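Long-range contacts in putative transcriptional regulator protein, LacI family (Rhizobium etli, PDB 3MIZ), which probably binds cis-regulatory DNA and represses transcription as a regulator of the LacI family: residues Gly35-Trp39 / Ala261-Asn265; Gly135-Leu139 / Ser203-Met208; Thr189-Lys193 / Ala215-Leu221; Pro224-Val230 / Ser288-Phe292. Numbering follows the deposited sequence.

Contact 1 of 4, residues Gly35-Trp39 / Ala261-Asn265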
# COMPACT_ATOMS: atom_id res chain seq x y z
N GLY A 35 -6.44 -7.42 10.55
CA GLY A 35 -7.48 -7.69 11.54
C GLY A 35 -7.71 -9.18 11.69
O GLY A 35 -7.85 -9.69 12.80
N ILE A 36 -7.75 -9.89 10.56
CA ILE A 36 -7.94 -11.34 10.61
C ILE A 36 -6.77 -11.98 11.37
O ILE A 36 -6.97 -12.76 12.30
CB ILE A 36 -7.96 -11.97 9.19
CG1 ILE A 36 -9.13 -11.42 8.37
CG2 ILE A 36 -8.05 -13.48 9.30
CD1 ILE A 36 -10.47 -11.78 8.90
N GLN A 37 -5.55 -11.64 10.95
CA GLN A 37 -4.35 -12.21 11.56
C GLN A 37 -4.29 -11.94 13.06
O GLN A 37 -4.01 -12.85 13.85
CB GLN A 37 -3.10 -11.67 10.87
CG GLN A 37 -1.81 -12.40 11.23
CD GLN A 37 -1.71 -13.78 10.61
OE1 GLN A 37 -1.64 -13.92 9.39
NE2 GLN A 37 -1.72 -14.81 11.45
N ASP A 38 -4.56 -10.70 13.47
CA ASP A 38 -4.54 -10.35 14.89
C ASP A 38 -5.53 -11.22 15.67
O ASP A 38 -5.20 -11.75 16.74
CB ASP A 38 -4.88 -8.88 15.10
CG ASP A 38 -3.68 -7.97 14.89
OD1 ASP A 38 -2.63 -8.48 14.45
OD2 ASP A 38 -3.79 -6.76 15.17
N TRP A 39 -6.74 -11.37 15.14
CA TRP A 39 -7.73 -12.21 15.80
C TRP A 39 -7.23 -13.66 15.86
O TRP A 39 -7.34 -14.33 16.89
CB TRP A 39 -9.06 -12.17 15.04
CG TRP A 39 -10.11 -13.00 15.69
CD1 TRP A 39 -10.96 -12.61 16.68
CD2 TRP A 39 -10.35 -14.40 15.48
NE1 TRP A 39 -11.72 -13.68 17.11
CE2 TRP A 39 -11.36 -14.79 16.39
CE3 TRP A 39 -9.81 -15.36 14.62
CZ2 TRP A 39 -11.84 -16.10 16.46
CZ3 TRP A 39 -10.28 -16.67 14.69
CH2 TRP A 39 -11.28 -17.02 15.61
N ALA A 261 -13.57 -12.77 11.09
CA ALA A 261 -12.90 -13.97 11.59
C ALA A 261 -13.69 -14.60 12.74
O ALA A 261 -13.91 -15.80 12.76
CB ALA A 261 -11.47 -13.63 12.04
N LYS A 262 -14.12 -13.78 13.70
CA LYS A 262 -14.88 -14.30 14.83
C LYS A 262 -16.17 -14.94 14.33
O LYS A 262 -16.55 -16.03 14.78
CB LYS A 262 -15.22 -13.18 15.83
CG LYS A 262 -15.99 -13.69 17.04
CD LYS A 262 -16.47 -12.58 17.94
CE LYS A 262 -17.31 -13.15 19.08
NZ LYS A 262 -17.76 -12.09 20.03
N TRP A 263 -16.83 -14.26 13.41
CA TRP A 263 -18.07 -14.75 12.83
C TRP A 263 -17.85 -16.11 12.18
O TRP A 263 -18.64 -17.04 12.37
CB TRP A 263 -18.59 -13.73 11.81
CG TRP A 263 -20.05 -13.81 11.53
CD1 TRP A 263 -20.98 -14.56 12.19
CD2 TRP A 263 -20.77 -13.06 10.54
NE1 TRP A 263 -22.24 -14.33 11.67
CE2 TRP A 263 -22.14 -13.41 10.66
CE3 TRP A 263 -20.40 -12.13 9.56
CZ2 TRP A 263 -23.13 -12.86 9.84
CZ3 TRP A 263 -21.39 -11.58 8.75
CH2 TRP A 263 -22.74 -11.95 8.89
N LEU A 264 -16.76 -16.25 11.42
CA LEU A 264 -16.45 -17.52 10.78
C LEU A 264 -16.21 -18.58 11.84
O LEU A 264 -16.65 -19.73 11.70
CB LEU A 264 -15.19 -17.40 9.90
CG LEU A 264 -14.71 -18.70 9.24
CD1 LEU A 264 -15.79 -19.26 8.32
CD2 LEU A 264 -13.43 -18.45 8.45
N ASN A 265 -15.51 -18.20 12.90
CA ASN A 265 -15.21 -19.14 13.98
C ASN A 265 -16.51 -19.71 14.56
O ASN A 265 -16.61 -20.92 14.76
CB ASN A 265 -14.40 -18.45 15.08
CG ASN A 265 -13.75 -19.43 16.04
OD1 ASN A 265 -12.96 -20.29 15.64
ND2 ASN A 265 -14.07 -19.30 17.33

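Contact 2 of 4, residues Gly135-Leu139 / Ser203-Met208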
# COMPACT_ATOMS: atom_id res chain seq x y z
N GLY A 135 -17.29 20.78 -4.07
CA GLY A 135 -16.81 20.03 -5.21
C GLY A 135 -16.64 18.58 -4.83
O GLY A 135 -16.44 18.25 -3.66
N TYR A 136 -16.73 17.69 -5.81
CA TYR A 136 -16.56 16.26 -5.57
C TYR A 136 -15.86 15.66 -6.78
O TYR A 136 -16.38 15.73 -7.90
CB TYR A 136 -17.93 15.59 -5.36
CG TYR A 136 -17.83 14.14 -4.92
CD1 TYR A 136 -17.82 13.80 -3.56
CD2 TYR A 136 -17.66 13.12 -5.86
CE1 TYR A 136 -17.63 12.48 -3.15
CE2 TYR A 136 -17.47 11.79 -5.46
CZ TYR A 136 -17.45 11.48 -4.10
OH TYR A 136 -17.22 10.18 -3.71
N ILE A 137 -14.67 15.11 -6.58
CA ILE A 137 -13.94 14.49 -7.67
C ILE A 137 -14.08 12.98 -7.47
O ILE A 137 -13.59 12.41 -6.49
CB ILE A 137 -12.48 14.95 -7.70
CG1 ILE A 137 -12.43 16.48 -7.80
CG2 ILE A 137 -11.77 14.37 -8.90
CD1 ILE A 137 -11.02 17.04 -7.93
N ARG A 138 -14.79 12.37 -8.42
CA ARG A 138 -15.12 10.95 -8.41
C ARG A 138 -14.04 9.90 -8.58
O ARG A 138 -13.15 10.00 -9.44
CB ARG A 138 -16.18 10.68 -9.49
CG ARG A 138 -17.44 11.51 -9.34
CD ARG A 138 -18.31 11.39 -10.58
NE ARG A 138 -18.74 10.01 -10.81
CZ ARG A 138 -19.45 9.63 -11.87
NH1 ARG A 138 -19.80 10.53 -12.79
NH2 ARG A 138 -19.83 8.37 -12.01
N LEU A 139 -14.15 8.86 -7.76
CA LEU A 139 -13.26 7.71 -7.82
C LEU A 139 -13.78 6.90 -9.01
O LEU A 139 -14.91 7.12 -9.47
CB LEU A 139 -13.39 6.90 -6.53
CG LEU A 139 -12.61 5.59 -6.37
CD1 LEU A 139 -11.12 5.85 -6.38
CD2 LEU A 139 -13.02 4.92 -5.06
N SER A 203 -12.76 14.56 -1.93
CA SER A 203 -11.99 13.67 -2.79
C SER A 203 -12.58 12.27 -2.77
O SER A 203 -12.94 11.75 -1.70
CB SER A 203 -10.53 13.63 -2.32
OG SER A 203 -9.75 12.80 -3.16
N GLY A 204 -12.68 11.65 -3.95
CA GLY A 204 -13.21 10.31 -4.05
C GLY A 204 -12.63 9.45 -2.95
O GLY A 204 -13.36 8.69 -2.30
N ASN A 205 -11.32 9.54 -2.76
CA ASN A 205 -10.63 8.82 -1.69
C ASN A 205 -9.36 9.57 -1.29
O ASN A 205 -8.98 10.57 -1.92
CB ASN A 205 -10.31 7.37 -2.08
CG ASN A 205 -9.27 7.26 -3.18
OD1 ASN A 205 -8.64 8.23 -3.58
ND2 ASN A 205 -9.08 6.03 -3.68
N ASP A 206 -8.69 9.10 -0.24
CA ASP A 206 -7.49 9.76 0.25
C ASP A 206 -6.35 9.82 -0.77
O ASP A 206 -5.68 10.84 -0.88
CB ASP A 206 -6.98 9.07 1.52
CG ASP A 206 -8.00 9.08 2.64
OD1 ASP A 206 -8.82 10.02 2.69
OD2 ASP A 206 -7.98 8.17 3.49
N GLU A 207 -6.14 8.74 -1.51
CA GLU A 207 -5.08 8.70 -2.49
C GLU A 207 -5.20 9.90 -3.44
O GLU A 207 -4.22 10.60 -3.69
CB GLU A 207 -5.14 7.39 -3.28
CG GLU A 207 -3.89 7.10 -4.05
CD GLU A 207 -3.91 5.74 -4.71
OE1 GLU A 207 -4.29 4.76 -4.03
OE2 GLU A 207 -3.54 5.65 -5.90
N MSE A 208 -6.40 10.12 -3.96
CA MSE A 208 -6.68 11.21 -4.90
C MSE A 208 -6.43 12.60 -4.28
O MSE A 208 -6.12 13.56 -4.99
CB MSE A 208 -8.15 11.14 -5.36
CG MSE A 208 -8.54 9.88 -6.12
SE MSE A 208 -10.48 9.80 -6.39
CE MSE A 208 -10.61 11.24 -7.66

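Contact 3 of 4, residues Thr189-Lys193 / Ala215-Leu221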
# COMPACT_ATOMS: atom_id res chain seq x y z
N THR A 189 -7.63 21.16 -10.88
CA THR A 189 -7.13 22.47 -11.29
C THR A 189 -8.22 23.24 -12.02
O THR A 189 -8.46 24.41 -11.74
CB THR A 189 -5.89 22.32 -12.19
OG1 THR A 189 -4.81 21.80 -11.41
CG2 THR A 189 -5.48 23.67 -12.78
N GLU A 190 -8.90 22.57 -12.95
CA GLU A 190 -9.98 23.20 -13.70
C GLU A 190 -11.08 23.65 -12.75
O GLU A 190 -11.60 24.76 -12.86
CB GLU A 190 -10.56 22.20 -14.71
CG GLU A 190 -11.64 22.76 -15.63
CD GLU A 190 -11.19 23.98 -16.41
OE1 GLU A 190 -10.07 23.95 -16.98
OE2 GLU A 190 -11.95 24.97 -16.48
N MSE A 191 -11.41 22.78 -11.79
CA MSE A 191 -12.45 23.05 -10.81
C MSE A 191 -12.13 24.26 -9.93
O MSE A 191 -13.01 25.07 -9.61
CB MSE A 191 -12.63 21.82 -9.92
CG MSE A 191 -13.74 21.91 -8.90
SE MSE A 191 -13.85 20.28 -7.84
CE MSE A 191 -14.61 19.12 -9.21
N LEU A 192 -10.87 24.39 -9.54
CA LEU A 192 -10.44 25.49 -8.68
C LEU A 192 -10.23 26.80 -9.43
O LEU A 192 -10.10 27.87 -8.81
CB LEU A 192 -9.17 25.09 -7.94
CG LEU A 192 -9.36 24.02 -6.85
CD1 LEU A 192 -8.01 23.42 -6.44
CD2 LEU A 192 -10.06 24.65 -5.66
N LYS A 193 -10.17 26.73 -10.75
CA LYS A 193 -9.97 27.93 -11.55
C LYS A 193 -11.30 28.52 -11.99
O LYS A 193 -11.35 29.59 -12.59
CB LYS A 193 -9.10 27.64 -12.77
CG LYS A 193 -7.62 27.47 -12.42
CD LYS A 193 -6.74 27.48 -13.66
CE LYS A 193 -7.02 26.30 -14.58
NZ LYS A 193 -6.08 26.28 -15.73
N ALA A 215 -2.78 20.53 -6.52
CA ALA A 215 -3.49 21.40 -7.44
C ALA A 215 -3.83 22.73 -6.76
O ALA A 215 -3.62 23.80 -7.33
CB ALA A 215 -4.77 20.72 -7.91
N ALA A 216 -4.34 22.67 -5.54
CA ALA A 216 -4.70 23.88 -4.81
C ALA A 216 -3.49 24.75 -4.47
O ALA A 216 -3.50 25.97 -4.71
CB ALA A 216 -5.46 23.52 -3.54
N MSE A 217 -2.45 24.14 -3.91
CA MSE A 217 -1.24 24.89 -3.54
C MSE A 217 -0.53 25.48 -4.75
O MSE A 217 0.06 26.56 -4.67
CB MSE A 217 -0.28 23.99 -2.75
CG MSE A 217 -0.85 23.51 -1.44
SE MSE A 217 0.34 22.32 -0.49
CE MSE A 217 1.42 23.66 0.40
N ALA A 218 -0.61 24.78 -5.88
CA ALA A 218 0.03 25.25 -7.10
C ALA A 218 -0.65 26.52 -7.61
O ALA A 218 -0.10 27.22 -8.47
CB ALA A 218 -0.02 24.16 -8.17
N LEU A 219 -1.83 26.81 -7.09
CA LEU A 219 -2.58 28.01 -7.49
C LEU A 219 -2.52 29.06 -6.39
O LEU A 219 -3.24 30.07 -6.44
CB LEU A 219 -4.05 27.66 -7.78
CG LEU A 219 -4.35 26.77 -8.99
CD1 LEU A 219 -5.83 26.38 -8.96
CD2 LEU A 219 -4.01 27.51 -10.27
N GLY A 220 -1.68 28.82 -5.39
CA GLY A 220 -1.52 29.76 -4.30
C GLY A 220 -2.59 29.69 -3.23
O GLY A 220 -2.65 30.55 -2.35
N LEU A 221 -3.44 28.67 -3.28
CA LEU A 221 -4.49 28.52 -2.28
C LEU A 221 -3.97 27.79 -1.05
O LEU A 221 -3.18 26.85 -1.16
CB LEU A 221 -5.68 27.76 -2.87
CG LEU A 221 -6.39 28.46 -4.04
CD1 LEU A 221 -7.45 27.54 -4.63
CD2 LEU A 221 -7.02 29.75 -3.54
O HOH W 1 -3.19 23.55 -10.00

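Contact 4 of 4, residues Pro224-Val230 / Ser288-Phe292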
# COMPACT_ATOMS: atom_id res chain seq x y z
N PRO A 224 -6.92 24.63 4.64
CA PRO A 224 -8.11 25.11 5.35
C PRO A 224 -8.54 26.55 5.03
O PRO A 224 -9.70 26.79 4.69
CB PRO A 224 -7.74 24.91 6.82
CG PRO A 224 -6.26 25.10 6.81
CD PRO A 224 -5.83 24.34 5.58
N GLN A 225 -7.61 27.50 5.10
CA GLN A 225 -7.91 28.91 4.86
C GLN A 225 -8.64 29.26 3.56
O GLN A 225 -9.65 29.96 3.59
CB GLN A 225 -6.62 29.75 4.93
CG GLN A 225 -6.86 31.26 4.84
CD GLN A 225 -5.56 32.05 4.73
OE1 GLN A 225 -4.65 31.90 5.54
NE2 GLN A 225 -5.48 32.92 3.72
N ASP A 226 -8.13 28.79 2.43
CA ASP A 226 -8.75 29.10 1.15
C ASP A 226 -9.71 28.03 0.61
O ASP A 226 -10.69 28.35 -0.07
CB ASP A 226 -7.64 29.40 0.14
CG ASP A 226 -6.86 30.66 0.51
OD1 ASP A 226 -5.69 30.78 0.12
OD2 ASP A 226 -7.45 31.53 1.20
N VAL A 227 -9.43 26.76 0.90
CA VAL A 227 -10.30 25.68 0.45
C VAL A 227 -10.16 24.47 1.38
O VAL A 227 -9.05 24.06 1.69
CB VAL A 227 -9.97 25.24 -1.00
CG1 VAL A 227 -8.55 24.70 -1.08
CG2 VAL A 227 -10.98 24.19 -1.46
N SER A 228 -11.29 23.93 1.82
CA SER A 228 -11.27 22.76 2.69
C SER A 228 -11.22 21.51 1.82
O SER A 228 -11.75 21.51 0.71
CB SER A 228 -12.53 22.71 3.56
OG SER A 228 -12.56 23.76 4.52
N ILE A 229 -10.57 20.46 2.31
CA ILE A 229 -10.48 19.22 1.56
C ILE A 229 -10.68 18.05 2.50
O ILE A 229 -10.10 18.02 3.58
CB ILE A 229 -9.10 19.08 0.87
CG1 ILE A 229 -8.89 20.24 -0.12
CG2 ILE A 229 -9.02 17.74 0.13
CD1 ILE A 229 -7.52 20.27 -0.76
N VAL A 230 -11.53 17.10 2.12
CA VAL A 230 -11.76 15.91 2.93
C VAL A 230 -11.57 14.71 2.00
O VAL A 230 -11.75 14.83 0.79
CB VAL A 230 -13.19 15.89 3.57
CG1 VAL A 230 -13.35 17.09 4.52
CG2 VAL A 230 -14.27 15.92 2.49
N SER A 288 -7.37 18.38 10.39
CA SER A 288 -7.38 19.84 10.21
C SER A 288 -7.39 20.39 8.78
O SER A 288 -7.05 21.55 8.55
CB SER A 288 -6.20 20.46 10.98
OG SER A 288 -4.98 19.84 10.60
N SER A 289 -7.80 19.56 7.83
CA SER A 289 -7.84 19.97 6.42
C SER A 289 -9.12 20.72 6.05
O SER A 289 -9.29 21.13 4.90
CB SER A 289 -7.71 18.74 5.52
OG SER A 289 -8.78 17.86 5.77
N ALA A 290 -10.02 20.88 7.01
CA ALA A 290 -11.26 21.60 6.76
C ALA A 290 -11.48 22.72 7.78
O ALA A 290 -11.14 22.57 8.96
CB ALA A 290 -12.44 20.64 6.78
N ALA A 291 -12.04 23.83 7.32
CA ALA A 291 -12.32 24.98 8.17
C ALA A 291 -13.72 25.48 7.85
O ALA A 291 -14.30 25.10 6.84
CB ALA A 291 -11.30 26.09 7.92
N PHE A 292 -14.26 26.33 8.71
CA PHE A 292 -15.60 26.85 8.49
C PHE A 292 -15.69 27.66 7.20
O PHE A 292 -14.64 28.19 6.76
CB PHE A 292 -16.04 27.69 9.69
CG PHE A 292 -17.48 28.07 9.66
CD1 PHE A 292 -17.90 29.22 8.98
CD2 PHE A 292 -18.44 27.25 10.25
CE1 PHE A 292 -19.25 29.54 8.88
CE2 PHE A 292 -19.79 27.56 10.15
CZ PHE A 292 -20.20 28.70 9.47

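Contact 1 of 4, residues Gly35-Trp39 / Ala261-Asn265
Helix 253-268 packs beside helix 30-42 in a periplasmic-binding-protein-like fold. Both helices touch the parallel sheet of the N-terminal subdomain: Ile36 and Leu264 reach Leu75 of strand 73-78. The axes of the two short segments come within 10.5 Å, and their directions differ by 54°. Ala261 is the point of closest backbone approach, with its CA 5.7 Å from Ile36 CA. Its small side chain points toward helix 30-42 and meets two residues one helical turn apart. Ala261 CB lies 3.8 Å from Ile36 CD1 and 3.5 Å from Trp39 CE3. The indole also lies against the backbone here, with Ala261 O and Lys262 N over one of its faces. Lys262 meets the indole with the near part of its side chain, its CB 3.8 Å from Trp39 NE1. Its extended all-t chain leads the amino group away. Trp263 points away from helix 30-42 and makes a cation-pi contact with Arg278. Leu264 turns to the sheet, where it also packs on Phe16. Asn265, one turn after Ala261, points toward helix 30-42 again. Its CB sits 3.5 Å from Trp39 CH2, at the far end of the indole.

Contact 2 of 4, residues Gly135-Leu139 / Ser203-Met208
Met208, a selenomethionine, reaches back from the start of its helix to strand 134-138. Its m, t, p rotamer brings CE to 3.6 Å from Ile137 CG2 and to 3.3 Å from Arg138 O. Leu139 has a t, p side chain, and its CD1 packs 4.0 Å from Met208 SE and 3.4 Å from Asn205 ND2. Asn205 is the N-cap of the helix. Its p chi1 turns OD1 back to accept from Met208 N at 3.0 Å. Ser203, in the t rotamer, donates from OG to Asn205 O at 2.7 Å, which ties down the turn before the helix. These residues lie where two neighbouring parallel strands end in the C-terminal subdomain of the periplasmic-binding-protein-like fold, and strand 200-203 passes into helix 206-217. Ile137 and Ser203 form a parallel bridge. Just beyond it, Gly204 N gives a weak 2.8 Å hydrogen bond to Ile137 O. A CB on Gly204 would clash with Ile137 O, Leu139 N and Met208 SE. Tyr136, with chi1 t, brings its OH to 4.0 Å from Gly204 CA.

Contact 3 of 4, residues Thr189-Lys193 / Ala215-Leu221
Thr189 opens the contact on helix 184-192, where the backbones are closest: its CA is 5.4 Å from Ala215 CA. Thr189 OG1 lies 3.7 Å from Ala215 CB. A water links the two helices here. It donates to Thr189 OG1 at 2.8 Å and to Ala215 O at 2.7 Å. The same hydroxyl is also hydrogen-bonded to Phe185 O, one turn earlier in its own helix. Met191 is directed to the sheet and packs on Ile201 of strand 200-203. The two helices thus lie side by side on one face of the mixed sheet in the C-terminal subdomain of the periplasmic-binding-protein-like fold. Helix 184-192 leads into strand 200-203, and helix 206-217 lies in the beta-alpha-beta crossover from that strand to the parallel strand 228-230. Leu192 makes most of the apolar contacts and points toward the other segment. Its CD1 is 3.7 Å from Ala216 CA, its CB is 3.7 Å from Leu219 CD1, and its CD2 is 4.0 Å from Leu221 CD1. Helix 206-217 ends in a Schellman motif. Leu221 N bonds to Ala216 O at 3.1 Å and Gly220 N to Met217 O at 2.9 Å. Gly220, at positive phi, is the C-prime residue, and Leu221 follows it and points toward Leu192. Lys193 comes last, at the exposed margin, where its CG lies 4.0 Å from Leu219 CD1.

Contact 4 of 4, residues Pro224-Val230 / Ser288-Phe292
Three hydrogen bonds join the last residues of the modelled chain to strand 228-230. Ser289 OG donates to Ile229 O at 2.6 Å. Ala291 N donates to Ser228 OG at 2.8 Å in a nearly straight bond of 172°. Ile229 N donates to Ser289 O at 3.0 Å. Ser289 therefore serves both backbone polar groups, N and O, of Ile229, one with its carbonyl and one with its hydroxyl. Its OG is also bonded to Thr247 N. The m rotamer of Ser228 places its OG to receive the backbone NH of Ala291. Ser289 O also takes a CA-H...O contact from Ser228 CA at 3.4 Å. The backbones run close, with Ser228 CA 4.2 Å from Ala290 CA. Packing lies further out. Ser228 CB is 3.8 Å from Ala290 CB. Pro224, in the short helix before the strand, rests its CB 3.8 Å from Ser288 O. The apolar pairs are Val230 CG1 with Ala290 CB at 4.3 Å and Pro224 CB with Ala291 CB at 3.9 Å. Strand 228-230 is the outermost strand of the mixed sheet within this chain. It bonds to strand 200-203 through Ser228 and Val230, and residues 289-291 lie along its other edge. In this periplasmic-binding-protein-like fold the chain end, returning after strand 277-285, packs along the outer edge of the C-terminal subdomain's sheet.

In the fold
The chain starts in the N-terminal subdomain, where residues 35-39 open contact 1. Contacts 2 and 3 lie wholly within its loop. Contact 2 opens at 135-139. Contact 3 opens at 189-193 before contact 2 closes at 203-208, so the two cross, and contact 3 closes at 215-221. They share helix 206-217. Contact 4 opens later, at 224-230. The chain returns to the N-terminal subdomain to close contact 1 at 261-265, then runs back to close contact 4 at 288-292, so contacts 1 and 4 cross. Contacts 2, 3 and 4 tie one sheet to its helices in the C-terminal subdomain. Contact 1 lies across the chain's centre, its centre about 31 Å from that of contact 2.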